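Local coordinates for polymerase nucleotidyl transferase domain-containing protein (Archaeoglobus fulgidus, PDB 1YLQ) that is a putative nucleotidyltransferase, probably transferring a nucleotide from a nucleoside triphosphate to an acceptor substrate, at residues Q16-Y21 / V40-D45. Residues are numbered along the deposited sequence; the frame is centred on the assembly and turned at random.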
ATOM      1  N   GLN A  16       4.667 -14.022  18.509  1.00 29.04           N
ATOM      2  CA  GLN A  16       3.872 -13.165  19.372  1.00 29.99           C
ATOM      3  C   GLN A  16       4.558 -11.828  19.644  1.00 29.30           C
ATOM      4  O   GLN A  16       3.896 -10.790  19.744  1.00 28.60           O
ATOM      5  CB  GLN A  16       3.619 -13.883  20.712  1.00 29.82           C
ATOM      6  CG  GLN A  16       2.624 -13.177  21.554  1.00 36.72           C
ATOM      7  CD  GLN A  16       2.122 -14.045  22.674  1.00 42.64           C
ATOM      8  OE1 GLN A  16       2.785 -15.027  23.044  1.00 44.80           O
ATOM      9  NE2 GLN A  16       0.943 -13.705  23.228  1.00 44.54           N
ATOM     10  N   ASP A  17       5.881 -11.844  19.777  1.00 28.64           N
ATOM     11  CA  ASP A  17       6.569 -10.613  20.167  1.00 28.03           C
ATOM     12  C   ASP A  17       6.978  -9.733  19.000  1.00 27.00           C
ATOM     13  O   ASP A  17       7.664  -8.722  19.200  1.00 26.66           O
ATOM     14  CB  ASP A  17       7.781 -10.904  21.086  1.00 27.42           C
ATOM     15  CG  ASP A  17       9.006 -11.504  20.319  1.00 27.41           C
ATOM     16  OD1 ASP A  17       9.015 -11.634  19.076  1.00 28.10           O
ATOM     17  OD2 ASP A  17      10.003 -11.882  20.975  1.00 32.33           O
ATOM     18  N   ALA A  18       6.595 -10.110  17.782  1.00 27.05           N
ATOM     19  CA  ALA A  18       7.093  -9.375  16.646  1.00 27.37           C
ATOM     20  C   ALA A  18       6.565  -7.951  16.554  1.00 27.73           C
ATOM     21  O   ALA A  18       5.428  -7.620  16.998  1.00 29.23           O
ATOM     22  CB  ALA A  18       6.946 -10.153  15.308  1.00 27.51           C
ATOM     23  N   GLU A  19       7.412  -7.072  16.043  1.00 26.59           N
ATOM     24  CA  GLU A  19       6.991  -5.717  15.788  1.00 26.44           C
ATOM     25  C   GLU A  19       6.992  -5.483  14.305  1.00 24.98           C
ATOM     26  O   GLU A  19       7.795  -6.090  13.578  1.00 24.91           O
ATOM     27  CB  GLU A  19       7.873  -4.704  16.500  1.00 26.69           C
ATOM     28  CG  GLU A  19       7.724  -4.745  18.049  1.00 32.39           C
ATOM     29  CD  GLU A  19       6.491  -3.960  18.595  1.00 38.11           C
ATOM     30  OE1 GLU A  19       5.367  -3.916  17.988  1.00 36.74           O
ATOM     31  OE2 GLU A  19       6.651  -3.397  19.692  1.00 42.50           O
ATOM     32  N   ILE A  20       6.026  -4.687  13.847  1.00 22.86           N
ATOM     33  CA  ILE A  20       5.904  -4.466  12.411  1.00 24.16           C
ATOM     34  C   ILE A  20       6.049  -2.997  12.117  1.00 23.84           C
ATOM     35  O   ILE A  20       5.363  -2.164  12.722  1.00 23.67           O
ATOM     36  CB  ILE A  20       4.538  -5.014  11.842  1.00 25.20           C
ATOM     37  CG1 ILE A  20       4.396  -6.503  12.169  1.00 23.96           C
ATOM     38  CG2 ILE A  20       4.418  -4.687  10.320  1.00 23.69           C
ATOM     39  CD1 ILE A  20       2.921  -6.962  12.236  1.00 22.42           C
ATOM     40  N   TYR A  21       6.914  -2.707  11.156  1.00 24.52           N
ATOM     41  CA  TYR A  21       7.123  -1.342  10.713  1.00 25.05           C
ATOM     42  C   TYR A  21       6.861  -1.203   9.222  1.00 25.08           C
ATOM     43  O   TYR A  21       7.300  -2.064   8.438  1.00 26.42           O
ATOM     44  CB  TYR A  21       8.593  -1.011  10.952  1.00 23.67           C
ATOM     45  CG  TYR A  21       9.019  -1.196  12.373  1.00 21.58           C
ATOM     46  CD1 TYR A  21       8.855  -0.179  13.297  1.00 22.20           C
ATOM     47  CD2 TYR A  21       9.596  -2.403  12.799  1.00 23.97           C
ATOM     48  CE1 TYR A  21       9.272  -0.320  14.615  1.00 26.57           C
ATOM     49  CE2 TYR A  21       9.968  -2.587  14.149  1.00 23.97           C
ATOM     50  CZ  TYR A  21       9.834  -1.516  15.029  1.00 26.30           C
ATOM     51  OH  TYR A  21      10.208  -1.658  16.351  1.00 26.22           O
ATOM     52  N   VAL A  40       7.504  -3.725   4.432  1.00 26.31           N
ATOM     53  CA  VAL A  40       7.006  -4.220   5.726  1.00 25.95           C
ATOM     54  C   VAL A  40       8.153  -4.926   6.422  1.00 25.12           C
ATOM     55  O   VAL A  40       8.583  -6.000   6.002  1.00 25.93           O
ATOM     56  CB  VAL A  40       5.883  -5.226   5.548  1.00 25.99           C
ATOM     57  CG1 VAL A  40       5.238  -5.555   6.921  1.00 24.47           C
ATOM     58  CG2 VAL A  40       4.784  -4.689   4.627  1.00 26.12           C
ATOM     59  N   ALA A  41       8.658  -4.337   7.489  1.00 24.73           N
ATOM     60  CA  ALA A  41       9.713  -5.018   8.265  1.00 24.22           C
ATOM     61  C   ALA A  41       9.023  -5.708   9.451  1.00 23.93           C
ATOM     62  O   ALA A  41       8.258  -5.081  10.184  1.00 24.74           O
ATOM     63  CB  ALA A  41      10.747  -4.038   8.706  1.00 22.42           C
ATOM     64  N   ILE A  42       9.238  -7.014   9.580  1.00 24.39           N
ATOM     65  CA  ILE A  42       8.698  -7.784  10.678  1.00 22.44           C
ATOM     66  C   ILE A  42       9.886  -8.251  11.520  1.00 23.31           C
ATOM     67  O   ILE A  42      10.742  -8.986  11.043  1.00 23.94           O
ATOM     68  CB  ILE A  42       7.845  -8.945  10.146  1.00 23.25           C
ATOM     69  CG1 ILE A  42       6.779  -8.375   9.172  1.00 23.39           C
ATOM     70  CG2 ILE A  42       7.216  -9.802  11.386  1.00 22.23           C
ATOM     71  CD1 ILE A  42       5.960  -9.388   8.482  1.00 25.52           C
ATOM     72  N   VAL A  43       9.957  -7.796  12.769  1.00 22.18           N
ATOM     73  CA  VAL A  43      11.212  -7.748  13.484  1.00 23.08           C
ATOM     74  C   VAL A  43      11.075  -8.489  14.811  1.00 23.23           C
ATOM     75  O   VAL A  43      10.214  -8.163  15.624  1.00 22.40           O
ATOM     76  CB  VAL A  43      11.613  -6.278  13.793  1.00 21.68           C
ATOM     77  CG1 VAL A  43      12.898  -6.220  14.613  1.00 22.69           C
ATOM     78  CG2 VAL A  43      11.704  -5.413  12.457  1.00 23.42           C
ATOM     79  N   SER A  44      11.944  -9.483  15.029  1.00 24.95           N
ATOM     80  CA  SER A  44      11.946 -10.208  16.324  1.00 25.61           C
ATOM     81  C   SER A  44      13.255 -10.947  16.399  1.00 25.09           C
ATOM     82  O   SER A  44      13.748 -11.412  15.367  1.00 25.82           O
ATOM     83  CB  SER A  44      10.809 -11.247  16.339  1.00 24.90           C
ATOM     84  OG  SER A  44      10.974 -12.115  17.453  1.00 26.66           O
ATOM     85  N   ASP A  45      13.797 -11.139  17.604  1.00 24.05           N
ATOM     86  CA  ASP A  45      15.008 -11.976  17.699  1.00 23.53           C
ATOM     87  C   ASP A  45      14.697 -13.467  17.561  1.00 24.29           C
ATOM     88  O   ASP A  45      15.600 -14.298  17.442  1.00 24.01           O
ATOM     89  CB  ASP A  45      15.803 -11.680  18.970  1.00 23.60           C
ATOM     90  CG  ASP A  45      16.614 -10.408  18.848  1.00 23.38           C
ATOM     91  OD1 ASP A  45      16.826  -9.873  17.708  1.00 22.77           O
ATOM     92  OD2 ASP A  45      17.097  -9.953  19.887  1.00 22.60           O
TER
HETATM   93  O   HOH W   1      12.283 -12.615  20.449  1.00 30.87           O
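The Tyr21 ring meets Val43 at its edge: methyl CG2 lies near the ring plane, 3.7 Å from CD2, and the two side chains cross at about a right angle. Outside the pair, Trp79 stacks on this ring and Tyr89 meets it with planes roughly perpendicular. A second flat group, the Asp17 carboxylate, takes a hydrogen bond from Ser44 OG on the syn lone pair of OD1 (2.6 Å), while a water donates to OD2 and weakly to OG. With chi1 168°, OG stands anti to its own backbone N, and it also bonds Val46 N, so an alanine here would probably loosen both the Asp17 loop and the turn after the strand. Between these ends, the parts 19-21 and 40-43 of the two strands run antiparallel, their directions 162° apart. Glu19-Val43 and Tyr21-Ala41 are hydrogen-bonded pairs; Glu19 N to Val43 O is nearly straight at 171°, and Ala41 N reaches Tyr21 O at 2.8 Å. The non-hydrogen-bonded Ile20-Ile42 pair turns to the opposite face, where Ile20 CG2 packs alongside Val40 CG1 at 3.6 Å and Ala18 CB touches Ile42 CG2 at 3.9 Å. These are the central strands of a mixed sheet, consistent with a nucleotidyltransferase fold: strand 69-74 adds parallel to 38-43, and 90-91 antiparallel to 19-23. Helix 3-14 covers the Ile20 and Ile42 face, and helix 76-83 packs on Ala41 and Val43.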